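Long-range contact in cellulosomal scaffoldin (Bacteroides cellulosolvens, PDB 1TYJ), which probably serves as a docking module of the cellulosome scaffold, its type-II cohesin domain binding a partner dockerin: residues 63-76 / 88-101. Residues are numbered along the deposited sequence; the frame is centred on the assembly and turned at random. Where two conformers were deposited one is given.
Sequences YGTLLQGRFNATDM and FGRLYMNLSAYRAS. With EDO (1,2-ethanediol), chain E.
Arg90 meets Leu67 O and Asp75 through its guanidinium group. With CG anti to the backbone N (chi1 179°) and the chain extended to NE, it runs along the sheet face that also carries Ala73 and Asp75, to the loop before strand 73-76. Arg90 NE and NH2 grip the single carbonyl Leu67 O side-on, each at 2.9 Å. Arg90 NH1 makes a salt bridge to Asp75 OD1 at 2.7 Å, on the syn side but 30° out of the carboxylate plane. Ala73 CB, small enough to fit, lies over one guanidinium face; over the opposite face come Gln68 OE1 and Tyr63, whose ring face takes Arg90 CZ in a cation-pi contact, planes 49° apart. With an alanine in place of Arg90, Leu67 O would probably lose both donors and Asp75 OD1 its charged partner, leaving the loop less firmly held.

Among the aromatic groups, Tyr92 is sandwiched between Leu67 CD2 and the edge of Phe71, a T-shaped pair with centroids 5.0 Å apart. Tyr92 OH accepts from Gly69 N at 2.9 Å and also bonds to Glu105; glycine suits this place, since a CB would clash with that hydroxyl. Phe71 receives Tyr98 CA over its ring centre at 3.6 Å.

Antiparallel backbone bonds, such as Thr74 N to Leu91 O at 2.8 Å, join the hairpin of the cohesin beta sandwich. Beyond them, Asn94 ND2 donates to Asn72 OD1, while Asn94 OD1 N-caps helix 95-100 through Ala97 N. Charge and aromatic packing thus tie the irregular loop to both strand and helix.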
loop_
_atom_site.group_PDB
_atom_site.type_symbol
_atom_site.label_atom_id
_atom_site.label_comp_id
_atom_site.label_asym_id
_atom_site.label_seq_id
_atom_site.Cartn_x
_atom_site.Cartn_y
_atom_site.Cartn_z
ATOM N N TYR A 63 3.399 -5.964 6.556
ATOM C CA TYR A 63 2.158 -6.636 6.282
ATOM C C TYR A 63 0.984 -6.065 7.112
ATOM O O TYR A 63 1.175 -5.367 8.131
ATOM C CB TYR A 63 2.302 -8.125 6.576
ATOM C CG TYR A 63 3.321 -8.867 5.745
ATOM C CD1 TYR A 63 4.146 -9.821 6.346
ATOM C CD2 TYR A 63 3.440 -8.653 4.349
ATOM C CE1 TYR A 63 5.074 -10.559 5.602
ATOM C CE2 TYR A 63 4.415 -9.347 3.594
ATOM C CZ TYR A 63 5.209 -10.312 4.227
ATOM O OH TYR A 63 6.138 -11.057 3.527
ATOM N N GLY A 64 -0.223 -6.333 6.607
ATOM C CA GLY A 64 -1.466 -6.107 7.325
ATOM C C GLY A 64 -1.972 -7.444 7.841
ATOM O O GLY A 64 -1.195 -8.388 8.055
ATOM N N THR A 65 -3.265 -7.539 8.037
ATOM C CA THR A 65 -3.835 -8.793 8.539
ATOM C C THR A 65 -4.332 -9.709 7.412
ATOM O O THR A 65 -4.483 -10.923 7.615
ATOM C CB THR A 65 -4.987 -8.526 9.509
ATOM O OG1 THR A 65 -5.971 -7.785 8.819
ATOM C CG2 THR A 65 -4.522 -7.646 10.665
ATOM N N LEU A 66 -4.627 -9.135 6.236
ATOM C CA LEU A 66 -5.053 -9.953 5.102
ATOM C C LEU A 66 -3.863 -10.552 4.341
ATOM O O LEU A 66 -2.710 -10.127 4.510
ATOM C CB LEU A 66 -5.888 -9.098 4.115
ATOM C CG LEU A 66 -7.169 -8.492 4.711
ATOM C CD1 LEU A 66 -8.056 -7.884 3.585
ATOM C CD2 LEU A 66 -7.940 -9.505 5.549
ATOM N N LEU A 67 -4.157 -11.538 3.488
ATOM C CA LEU A 67 -3.109 -12.193 2.682
ATOM C C LEU A 67 -2.089 -12.909 3.572
ATOM O O LEU A 67 -0.915 -13.056 3.234
ATOM C CB LEU A 67 -2.459 -11.184 1.717
ATOM C CG LEU A 67 -3.461 -10.479 0.788
ATOM C CD1 LEU A 67 -2.722 -9.452 -0.102
ATOM C CD2 LEU A 67 -4.269 -11.492 -0.045
ATOM N N GLN A 68 -2.570 -13.393 4.725
ATOM C CA GLN A 68 -1.695 -14.063 5.701
ATOM C C GLN A 68 -2.026 -15.539 5.848
ATOM O O GLN A 68 -1.355 -16.229 6.598
ATOM C CB GLN A 68 -1.727 -13.346 7.072
ATOM C CG GLN A 68 -1.165 -11.915 6.960
ATOM C CD GLN A 68 0.301 -11.855 6.484
ATOM O OE1 GLN A 68 0.668 -11.047 5.606
ATOM N NE2 GLN A 68 1.161 -12.677 7.097
ATOM N N GLY A 69 -3.010 -16.012 5.086
ATOM C CA GLY A 69 -3.337 -17.435 5.031
ATOM C C GLY A 69 -2.253 -18.271 4.354
ATOM O O GLY A 69 -1.414 -17.748 3.589
ATOM N N ARG A 70 -2.293 -19.588 4.602
ATOM C CA ARG A 70 -1.268 -20.495 4.116
ATOM C C ARG A 70 -1.628 -20.952 2.712
ATOM O O ARG A 70 -1.900 -22.158 2.489
ATOM C CB ARG A 70 -1.179 -21.751 5.029
ATOM C CG ARG A 70 -0.652 -21.526 6.434
ATOM C CD ARG A 70 0.838 -21.776 6.515
ATOM N NE ARG A 70 1.587 -20.580 6.129
ATOM C CZ ARG A 70 2.801 -20.267 6.574
ATOM N NH1 ARG A 70 3.425 -21.059 7.452
ATOM N NH2 ARG A 70 3.385 -19.147 6.149
ATOM N N PHE A 71 -1.675 -20.009 1.772
ATOM C CA PHE A 71 -2.046 -20.326 0.392
ATOM C C PHE A 71 -0.942 -19.878 -0.574
ATOM O O PHE A 71 -1.224 -19.367 -1.670
ATOM C CB PHE A 71 -3.418 -19.724 0.022
ATOM C CG PHE A 71 -4.472 -19.877 1.124
ATOM C CD1 PHE A 71 -5.060 -18.755 1.693
ATOM C CD2 PHE A 71 -4.843 -21.125 1.569
ATOM C CE1 PHE A 71 -6.003 -18.891 2.724
ATOM C CE2 PHE A 71 -5.794 -21.279 2.598
ATOM C CZ PHE A 71 -6.354 -20.170 3.178
ATOM N N ASN A 72 0.303 -20.063 -0.149
ATOM C CA ASN A 72 1.483 -19.763 -0.956
ATOM C C ASN A 72 1.485 -18.311 -1.411
ATOM O O ASN A 72 1.478 -18.021 -2.601
ATOM C CB ASN A 72 1.591 -20.735 -2.143
ATOM C CG ASN A 72 1.770 -22.179 -1.690
ATOM O OD1 ASN A 72 0.818 -22.960 -1.677
ATOM N ND2 ASN A 72 2.976 -22.522 -1.290
ATOM N N ALA A 73 1.452 -17.392 -0.453
ATOM C CA ALA A 73 1.520 -15.943 -0.785
ATOM C C ALA A 73 2.893 -15.620 -1.336
ATOM O O ALA A 73 3.923 -16.273 -0.975
ATOM C CB ALA A 73 1.213 -15.087 0.428
ATOM N N THR A 74 2.915 -14.674 -2.271
ATOM C CA THR A 74 4.185 -14.233 -2.836
ATOM C C THR A 74 4.188 -12.695 -2.837
ATOM O O THR A 74 3.170 -12.095 -3.097
ATOM C CB THR A 74 4.402 -14.846 -4.225
ATOM O OG1 THR A 74 5.741 -14.581 -4.642
ATOM C CG2 THR A 74 3.448 -14.261 -5.258
ATOM N N ASP A 75 5.341 -12.106 -2.542
ATOM C CA ASP A 75 5.538 -10.656 -2.433
ATOM C C ASP A 75 6.356 -10.170 -3.639
ATOM O O ASP A 75 7.156 -10.922 -4.205
ATOM C CB ASP A 75 6.407 -10.308 -1.202
ATOM C CG ASP A 75 5.700 -10.483 0.113
ATOM O OD1 ASP A 75 4.469 -10.638 0.141
ATOM O OD2 ASP A 75 6.417 -10.474 1.133
ATOM N N MET A 76 6.168 -8.902 -4.004
ATOM C CA MET A 76 6.968 -8.204 -5.015
ATOM C C MET A 76 7.223 -6.825 -4.457
ATOM O O MET A 76 6.317 -6.218 -3.919
ATOM C CB MET A 76 6.188 -8.122 -6.363
ATOM C CG MET A 76 5.598 -6.754 -6.720
ATOM S SD MET A 76 6.832 -5.521 -7.320
ATOM C CE MET A 76 5.661 -4.544 -8.251
ATOM N N PHE A 88 4.806 -2.262 -5.194
ATOM C CA PHE A 88 4.894 -3.536 -4.495
ATOM C C PHE A 88 3.557 -4.233 -4.533
ATOM O O PHE A 88 2.518 -3.637 -4.869
ATOM C CB PHE A 88 5.329 -3.307 -3.017
ATOM C CG PHE A 88 4.390 -2.381 -2.237
ATOM C CD1 PHE A 88 3.372 -2.928 -1.415
ATOM C CD2 PHE A 88 4.524 -0.983 -2.326
ATOM C CE1 PHE A 88 2.508 -2.101 -0.690
ATOM C CE2 PHE A 88 3.647 -0.141 -1.631
ATOM C CZ PHE A 88 2.646 -0.686 -0.804
ATOM N N GLY A 89 3.554 -5.499 -4.158
ATOM C CA GLY A 89 2.295 -6.229 -4.198
ATOM C C GLY A 89 2.453 -7.525 -3.432
ATOM O O GLY A 89 3.581 -7.951 -3.106
ATOM N N ARG A 90 1.316 -8.178 -3.194
ATOM C CA ARG A 90 1.301 -9.477 -2.545
ATOM C C ARG A 90 0.068 -10.224 -3.013
ATOM O O ARG A 90 -1.003 -9.630 -3.187
ATOM C CB ARG A 90 1.289 -9.323 -1.016
ATOM C CG ARG A 90 1.248 -10.682 -0.258
ATOM C CD ARG A 90 1.507 -10.420 1.234
ATOM N NE ARG A 90 1.268 -11.607 2.055
ATOM C CZ ARG A 90 2.235 -12.454 2.434
ATOM N NH1 ARG A 90 3.506 -12.259 2.046
ATOM N NH2 ARG A 90 1.934 -13.497 3.222
ATOM N N LEU A 91 0.231 -11.506 -3.277
ATOM C CA LEU A 91 -0.909 -12.307 -3.761
ATOM C C LEU A 91 -0.811 -13.755 -3.327
ATOM O O LEU A 91 0.276 -14.272 -3.081
ATOM C CB LEU A 91 -1.038 -12.204 -5.270
ATOM C CG LEU A 91 0.148 -12.696 -6.062
ATOM C CD1 LEU A 91 0.099 -14.178 -6.398
ATOM C CD2 LEU A 91 0.207 -11.862 -7.357
ATOM N N TYR A 92 -1.971 -14.395 -3.227
ATOM C CA TYR A 92 -1.979 -15.808 -2.959
ATOM C C TYR A 92 -1.788 -16.534 -4.279
ATOM O O TYR A 92 -2.557 -16.310 -5.232
ATOM C CB TYR A 92 -3.328 -16.193 -2.408
ATOM C CG TYR A 92 -3.636 -15.835 -0.981
ATOM C CD1 TYR A 92 -4.898 -15.367 -0.644
ATOM C CD2 TYR A 92 -2.667 -15.980 0.027
ATOM C CE1 TYR A 92 -5.234 -15.100 0.717
ATOM C CE2 TYR A 92 -2.986 -15.703 1.401
ATOM C CZ TYR A 92 -4.278 -15.243 1.701
ATOM O OH TYR A 92 -4.674 -14.962 2.982
ATOM N N MET A 93 -0.795 -17.417 -4.345
ATOM C CA MET A 93 -0.601 -18.197 -5.610
ATOM C C MET A 93 -1.491 -19.450 -5.631
ATOM O O MET A 93 -1.960 -19.868 -6.695
ATOM C CB MET A 93 0.862 -18.578 -5.806
ATOM C CG MET A 93 1.792 -17.392 -5.965
ATOM S SD MET A 93 3.492 -17.894 -6.412
ATOM C CE MET A 93 3.989 -18.594 -4.861
ATOM N N ASN A 94 -1.706 -20.055 -4.457
ATOM C CA ASN A 94 -2.490 -21.285 -4.378
ATOM C C ASN A 94 -3.965 -20.906 -4.195
ATOM O O ASN A 94 -4.527 -20.982 -3.114
ATOM C CB ASN A 94 -1.990 -22.192 -3.263
ATOM C CG ASN A 94 -2.508 -23.611 -3.415
ATOM O OD1 ASN A 94 -3.572 -23.838 -4.007
ATOM N ND2 ASN A 94 -1.735 -24.570 -2.930
ATOM N N LEU A 95 -4.576 -20.439 -5.270
ATOM C CA LEU A 95 -5.971 -19.992 -5.203
ATOM C C LEU A 95 -6.920 -21.146 -4.909
ATOM O O LEU A 95 -7.971 -20.944 -4.259
ATOM C CB LEU A 95 -6.396 -19.304 -6.485
ATOM C CG LEU A 95 -5.678 -17.986 -6.814
ATOM C CD1 LEU A 95 -6.192 -17.414 -8.180
ATOM C CD2 LEU A 95 -5.752 -16.949 -5.648
ATOM N N SER A 96 -6.575 -22.346 -5.383
ATOM C CA SER A 96 -7.459 -23.498 -5.135
ATOM C C SER A 96 -7.507 -23.765 -3.623
ATOM O O SER A 96 -8.595 -24.014 -3.067
ATOM C CB SER A 96 -7.009 -24.742 -5.931
ATOM O OG SER A 96 -5.897 -25.333 -5.330
ATOM N N ALA A 97 -6.356 -23.689 -2.938
ATOM C CA ALA A 97 -6.355 -23.926 -1.477
ATOM C C ALA A 97 -7.119 -22.826 -0.748
ATOM O O ALA A 97 -7.854 -23.077 0.221
ATOM C CB ALA A 97 -4.949 -24.053 -0.937
ATOM N N TYR A 98 -6.957 -21.599 -1.223
ATOM C CA TYR A 98 -7.668 -20.435 -0.701
ATOM C C TYR A 98 -9.185 -20.621 -0.844
ATOM O O TYR A 98 -9.934 -20.456 0.119
ATOM C CB TYR A 98 -7.156 -19.162 -1.408
ATOM C CG TYR A 98 -7.796 -17.849 -0.970
ATOM C CD1 TYR A 98 -8.320 -17.686 0.351
ATOM C CD2 TYR A 98 -7.867 -16.765 -1.862
ATOM C CE1 TYR A 98 -8.920 -16.513 0.732
ATOM C CE2 TYR A 98 -8.426 -15.573 -1.490
ATOM C CZ TYR A 98 -8.949 -15.448 -0.165
ATOM O OH TYR A 98 -9.538 -14.256 0.160
ATOM N N ARG A 99 -9.635 -21.034 -2.019
ATOM C CA ARG A 99 -11.056 -21.211 -2.261
ATOM C C ARG A 99 -11.585 -22.299 -1.346
ATOM O O ARG A 99 -12.705 -22.185 -0.845
ATOM C CB ARG A 99 -11.348 -21.579 -3.719
ATOM C CG ARG A 99 -11.190 -20.418 -4.682
ATOM C CD ARG A 99 -11.662 -20.716 -6.110
ATOM N NE ARG A 99 -11.026 -21.900 -6.715
ATOM C CZ ARG A 99 -9.951 -21.874 -7.529
ATOM N NH1 ARG A 99 -9.377 -20.721 -7.852
ATOM N NH2 ARG A 99 -9.444 -23.008 -8.030
ATOM N N ALA A 100 -10.772 -23.322 -1.100
ATOM C CA ALA A 100 -11.199 -24.475 -0.293
ATOM C C ALA A 100 -11.286 -24.150 1.216
ATOM O O ALA A 100 -11.916 -24.890 1.990
ATOM C CB ALA A 100 -10.272 -25.616 -0.522
ATOM N N SER A 101 -10.677 -23.046 1.627
ATOM C CA SER A 101 -10.694 -22.613 3.034
ATOM C C SER A 101 -12.060 -22.156 3.492
ATOM O O SER A 101 -12.335 -22.185 4.705
ATOM C CB SER A 101 -9.691 -21.458 3.273
ATOM O OG SER A 101 -10.194 -20.224 2.761
HETATM C C1 EDO E . 2.550 -20.344 2.989
HETATM O O1 EDO E . 1.565 -21.114 2.316
HETATM C C2 EDO E . 2.852 -19.118 2.164
HETATM O O2 EDO E . 1.863 -18.082 2.330
#